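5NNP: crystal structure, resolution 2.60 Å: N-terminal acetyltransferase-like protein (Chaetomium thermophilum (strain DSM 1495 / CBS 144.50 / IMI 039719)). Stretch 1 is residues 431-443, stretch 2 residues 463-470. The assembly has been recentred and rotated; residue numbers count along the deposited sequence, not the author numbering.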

# COMPACT_ATOMS: atom_id res chain seq x y z
N MET A 431 26.44 -6.53 -13.37
CA MET A 431 25.67 -6.34 -12.16
C MET A 431 25.93 -7.48 -11.20
O MET A 431 25.98 -7.28 -10.00
CB MET A 431 24.18 -6.25 -12.45
CG MET A 431 23.37 -5.72 -11.27
SD MET A 431 23.70 -3.99 -10.89
CE MET A 431 22.83 -3.15 -12.21
N ASP A 432 26.09 -8.68 -11.74
CA ASP A 432 26.36 -9.83 -10.90
C ASP A 432 27.73 -9.68 -10.28
O ASP A 432 27.92 -10.04 -9.12
CB ASP A 432 26.27 -11.13 -11.68
CG ASP A 432 26.35 -12.35 -10.78
OD1 ASP A 432 25.34 -12.67 -10.12
OD2 ASP A 432 27.42 -12.99 -10.72
N TYR A 433 28.69 -9.15 -11.03
CA TYR A 433 30.00 -8.91 -10.44
C TYR A 433 29.85 -7.93 -9.28
O TYR A 433 30.41 -8.15 -8.21
CB TYR A 433 31.00 -8.37 -11.48
CG TYR A 433 32.35 -8.02 -10.90
CD1 TYR A 433 33.27 -9.01 -10.57
CD2 TYR A 433 32.70 -6.71 -10.65
CE1 TYR A 433 34.50 -8.70 -10.02
CE2 TYR A 433 33.93 -6.38 -10.10
CZ TYR A 433 34.83 -7.39 -9.79
OH TYR A 433 36.05 -7.06 -9.24
N ALA A 434 29.08 -6.87 -9.49
CA ALA A 434 28.82 -5.90 -8.43
C ALA A 434 28.27 -6.58 -7.18
O ALA A 434 28.66 -6.25 -6.05
CB ALA A 434 27.86 -4.83 -8.93
N ARG A 435 27.36 -7.53 -7.38
CA ARG A 435 26.77 -8.28 -6.29
C ARG A 435 27.85 -9.03 -5.51
O ARG A 435 27.89 -8.99 -4.29
CB ARG A 435 25.74 -9.28 -6.82
CG ARG A 435 24.77 -9.77 -5.79
CD ARG A 435 24.31 -11.18 -6.11
NE ARG A 435 25.35 -12.13 -5.72
CZ ARG A 435 26.29 -12.56 -6.54
NH1 ARG A 435 26.29 -12.12 -7.79
NH2 ARG A 435 27.20 -13.41 -6.11
N SER A 436 28.74 -9.69 -6.25
CA SER A 436 29.74 -10.53 -5.64
C SER A 436 30.67 -9.74 -4.71
O SER A 436 31.35 -10.33 -3.88
CB SER A 436 30.53 -11.27 -6.72
OG SER A 436 31.43 -10.44 -7.45
N LEU A 437 30.66 -8.41 -4.83
CA LEU A 437 31.47 -7.52 -3.98
C LEU A 437 30.82 -7.17 -2.63
O LEU A 437 31.50 -6.75 -1.69
CB LEU A 437 31.78 -6.23 -4.74
CG LEU A 437 32.69 -6.42 -5.97
CD1 LEU A 437 33.00 -5.10 -6.70
CD2 LEU A 437 33.98 -7.12 -5.56
N ASP A 438 29.50 -7.31 -2.53
CA ASP A 438 28.81 -7.15 -1.25
C ASP A 438 27.79 -8.28 -1.16
O ASP A 438 26.59 -8.08 -1.37
CB ASP A 438 28.13 -5.77 -1.14
CG ASP A 438 27.93 -5.32 0.31
OD1 ASP A 438 28.03 -6.15 1.24
OD2 ASP A 438 27.65 -4.12 0.52
N PRO A 439 28.27 -9.50 -0.86
CA PRO A 439 27.34 -10.63 -0.83
C PRO A 439 26.35 -10.56 0.36
O PRO A 439 25.39 -11.32 0.39
CB PRO A 439 28.27 -11.83 -0.71
CG PRO A 439 29.46 -11.32 0.03
CD PRO A 439 29.61 -9.87 -0.34
N LYS A 440 26.57 -9.65 1.31
CA LYS A 440 25.68 -9.51 2.47
C LYS A 440 24.49 -8.56 2.25
O LYS A 440 23.62 -8.45 3.10
CB LYS A 440 26.46 -9.04 3.71
CG LYS A 440 27.15 -10.16 4.47
CD LYS A 440 27.85 -9.66 5.70
CE LYS A 440 28.16 -10.80 6.66
NZ LYS A 440 29.39 -11.57 6.29
N ASP A 441 24.47 -7.88 1.11
CA ASP A 441 23.50 -6.83 0.84
C ASP A 441 22.43 -7.25 -0.15
O ASP A 441 22.73 -7.58 -1.30
CB ASP A 441 24.24 -5.62 0.32
CG ASP A 441 23.33 -4.46 0.02
OD1 ASP A 441 22.78 -3.89 1.00
OD2 ASP A 441 23.21 -4.10 -1.18
N ARG A 442 21.17 -7.24 0.27
CA ARG A 442 20.13 -7.80 -0.60
C ARG A 442 19.79 -6.90 -1.79
O ARG A 442 19.39 -7.39 -2.85
CB ARG A 442 18.86 -8.11 0.19
CG ARG A 442 17.90 -9.01 -0.60
CD ARG A 442 16.69 -9.48 0.19
NE ARG A 442 16.00 -10.56 -0.51
CZ ARG A 442 14.93 -11.20 -0.05
NH1 ARG A 442 14.41 -10.90 1.13
NH2 ARG A 442 14.39 -12.17 -0.77
N TYR A 443 19.94 -5.59 -1.63
CA TYR A 443 19.60 -4.66 -2.71
C TYR A 443 20.37 -4.98 -3.96
O TYR A 443 19.79 -5.05 -5.03
CB TYR A 443 19.88 -3.21 -2.32
CG TYR A 443 19.51 -2.25 -3.44
CD1 TYR A 443 20.39 -2.03 -4.50
CD2 TYR A 443 18.29 -1.60 -3.45
CE1 TYR A 443 20.06 -1.19 -5.53
CE2 TYR A 443 17.95 -0.76 -4.47
CZ TYR A 443 18.85 -0.54 -5.51
OH TYR A 443 18.52 0.32 -6.53
N ALA A 463 18.26 -18.50 -8.84
CA ALA A 463 19.29 -19.05 -7.98
C ALA A 463 20.04 -17.93 -7.25
O ALA A 463 20.56 -18.12 -6.15
CB ALA A 463 20.25 -19.91 -8.77
N THR A 464 20.09 -16.76 -7.88
CA THR A 464 20.64 -15.58 -7.24
C THR A 464 19.78 -15.19 -6.03
O THR A 464 20.28 -14.92 -4.93
CB THR A 464 20.71 -14.40 -8.22
OG1 THR A 464 21.44 -14.79 -9.39
CG2 THR A 464 21.35 -13.17 -7.58
N MET A 465 18.46 -15.17 -6.24
CA MET A 465 17.55 -14.82 -5.17
C MET A 465 17.64 -15.87 -4.06
O MET A 465 17.44 -15.55 -2.88
CB MET A 465 16.13 -14.69 -5.69
CG MET A 465 15.94 -13.60 -6.73
SD MET A 465 15.81 -11.91 -6.11
CE MET A 465 14.22 -11.97 -5.27
N GLY A 466 17.94 -17.11 -4.44
CA GLY A 466 18.12 -18.19 -3.49
C GLY A 466 19.19 -17.89 -2.44
O GLY A 466 19.17 -18.48 -1.35
N LEU A 467 20.10 -16.98 -2.75
CA LEU A 467 21.10 -16.58 -1.77
C LEU A 467 20.48 -15.85 -0.55
O LEU A 467 21.10 -15.77 0.50
CB LEU A 467 22.16 -15.70 -2.42
CG LEU A 467 23.37 -16.36 -3.13
CD1 LEU A 467 23.11 -17.82 -3.50
CD2 LEU A 467 23.78 -15.55 -4.35
N PHE A 468 19.25 -15.34 -0.69
CA PHE A 468 18.61 -14.61 0.41
C PHE A 468 17.25 -15.15 0.88
O PHE A 468 16.74 -14.67 1.88
CB PHE A 468 18.47 -13.14 0.04
CG PHE A 468 19.74 -12.36 0.19
CD1 PHE A 468 20.74 -12.45 -0.76
CD2 PHE A 468 19.95 -11.55 1.30
CE1 PHE A 468 21.93 -11.74 -0.62
CE2 PHE A 468 21.12 -10.84 1.46
CZ PHE A 468 22.12 -10.93 0.50
N THR A 469 16.70 -16.14 0.19
CA THR A 469 15.43 -16.78 0.60
C THR A 469 15.69 -17.85 1.64
O THR A 469 16.75 -18.47 1.62
CB THR A 469 14.69 -17.41 -0.60
OG1 THR A 469 15.51 -18.43 -1.19
CG2 THR A 469 14.33 -16.36 -1.64
N ARG A 470 14.73 -18.08 2.54
CA ARG A 470 14.95 -19.03 3.64
C ARG A 470 15.30 -20.41 3.09
O ARG A 470 14.66 -20.88 2.16
CB ARG A 470 13.73 -19.09 4.57
CG ARG A 470 13.58 -17.81 5.39
CD ARG A 470 12.49 -17.87 6.47
NE ARG A 470 11.13 -17.77 5.92
CZ ARG A 470 10.57 -16.66 5.44
NH1 ARG A 470 11.24 -15.52 5.41
NH2 ARG A 470 9.32 -16.70 4.97
O HOH W 1 15.81 -13.09 -2.59

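Each stretch brings the end of a helix and the loop that follows it. In the first, the helix entering at Met431 runs through regular i to i+4 bonds, such as Arg435 N to Met431 O (3.0 Å), then tightens to Asp438 N on Arg435 O (2.9 Å). A type I turn from Asp438 to Asp441, closed by Asp441 N to Asp438 O at 3.3 Å, redirects the chain into a new helix at Arg442. Asp441 occupies the N-cap of that helix, where its side chain caps a backbone nitrogen just beyond the stretch, and its CA-to-CB bond points away from the partner. The second stretch shortens its hydrogen bonding in the same way: Leu467 N reaches Thr464 O at 3.0 Å and Phe468 N reaches Met465 O at 2.8 Å, a compact bend; the CA-to-CB bonds of Thr464, Leu467 and Phe468 point toward the first stretch.

The CA atoms stay well apart, 8.9 Å from Asp432 CA to Thr464 CA and 7.1 Å from Arg442 CA to Phe468 CA, so side chains must fill the gap. No direct hydrogen bond crosses it; the contact, 394 Å² summed over both sides, rests on packing and one water bridge.

Phe468 is the centrepiece, with 121 Å² covered. Its ring lies against the turn and the start of the second helix, with Phe468 CZ 3.3 Å from Pro439 O and 3.7 Å from Asp441 C. The backbone carbon of Lys440 meets the ring edge, while Arg442 lies over a face, Arg442 CA 4.0 Å from the centroid of the Phe468 ring and 22° off the normal. A flat aromatic suits this place because edge and face can both be used against main chain. Lys440 directs CB away, and its side chain comes no nearer the second stretch than 5.7 Å; the ring meets its backbone.

Arg442 gives 90 Å² to the contact. With chi1 to chi3 all t, the extended chain carries its guanidinium past Phe468, whose CB lies over one face of that group; Arg442 NE to Phe468 CB is 3.6 Å. Two of its nitrogens have partners: Arg442 NH2 donates to water 1 at 2.5 Å, and the water donates to Met465 O at 3.0 Å, while NH1 is bonded elsewhere in the structure.

A second, smaller patch is built around Arg435. Arg435 NH1 forms a salt bridge with Asp432 OD1 at 2.6 Å, within its own stretch. The same side chain also packs across the contact: Arg435 CD lies 3.9 Å from Thr464 CG2, and Arg435 NE 4.0 Å from Leu467 CD2. Thr464 serves two needs, a methyl for this contact and a hydroxyl satisfied elsewhere in the structure.

The rule to read here is that arginines can pack like hydrophobic residues across a contact when their polar ends have partners: an acid, a water or groups elsewhere in the structure.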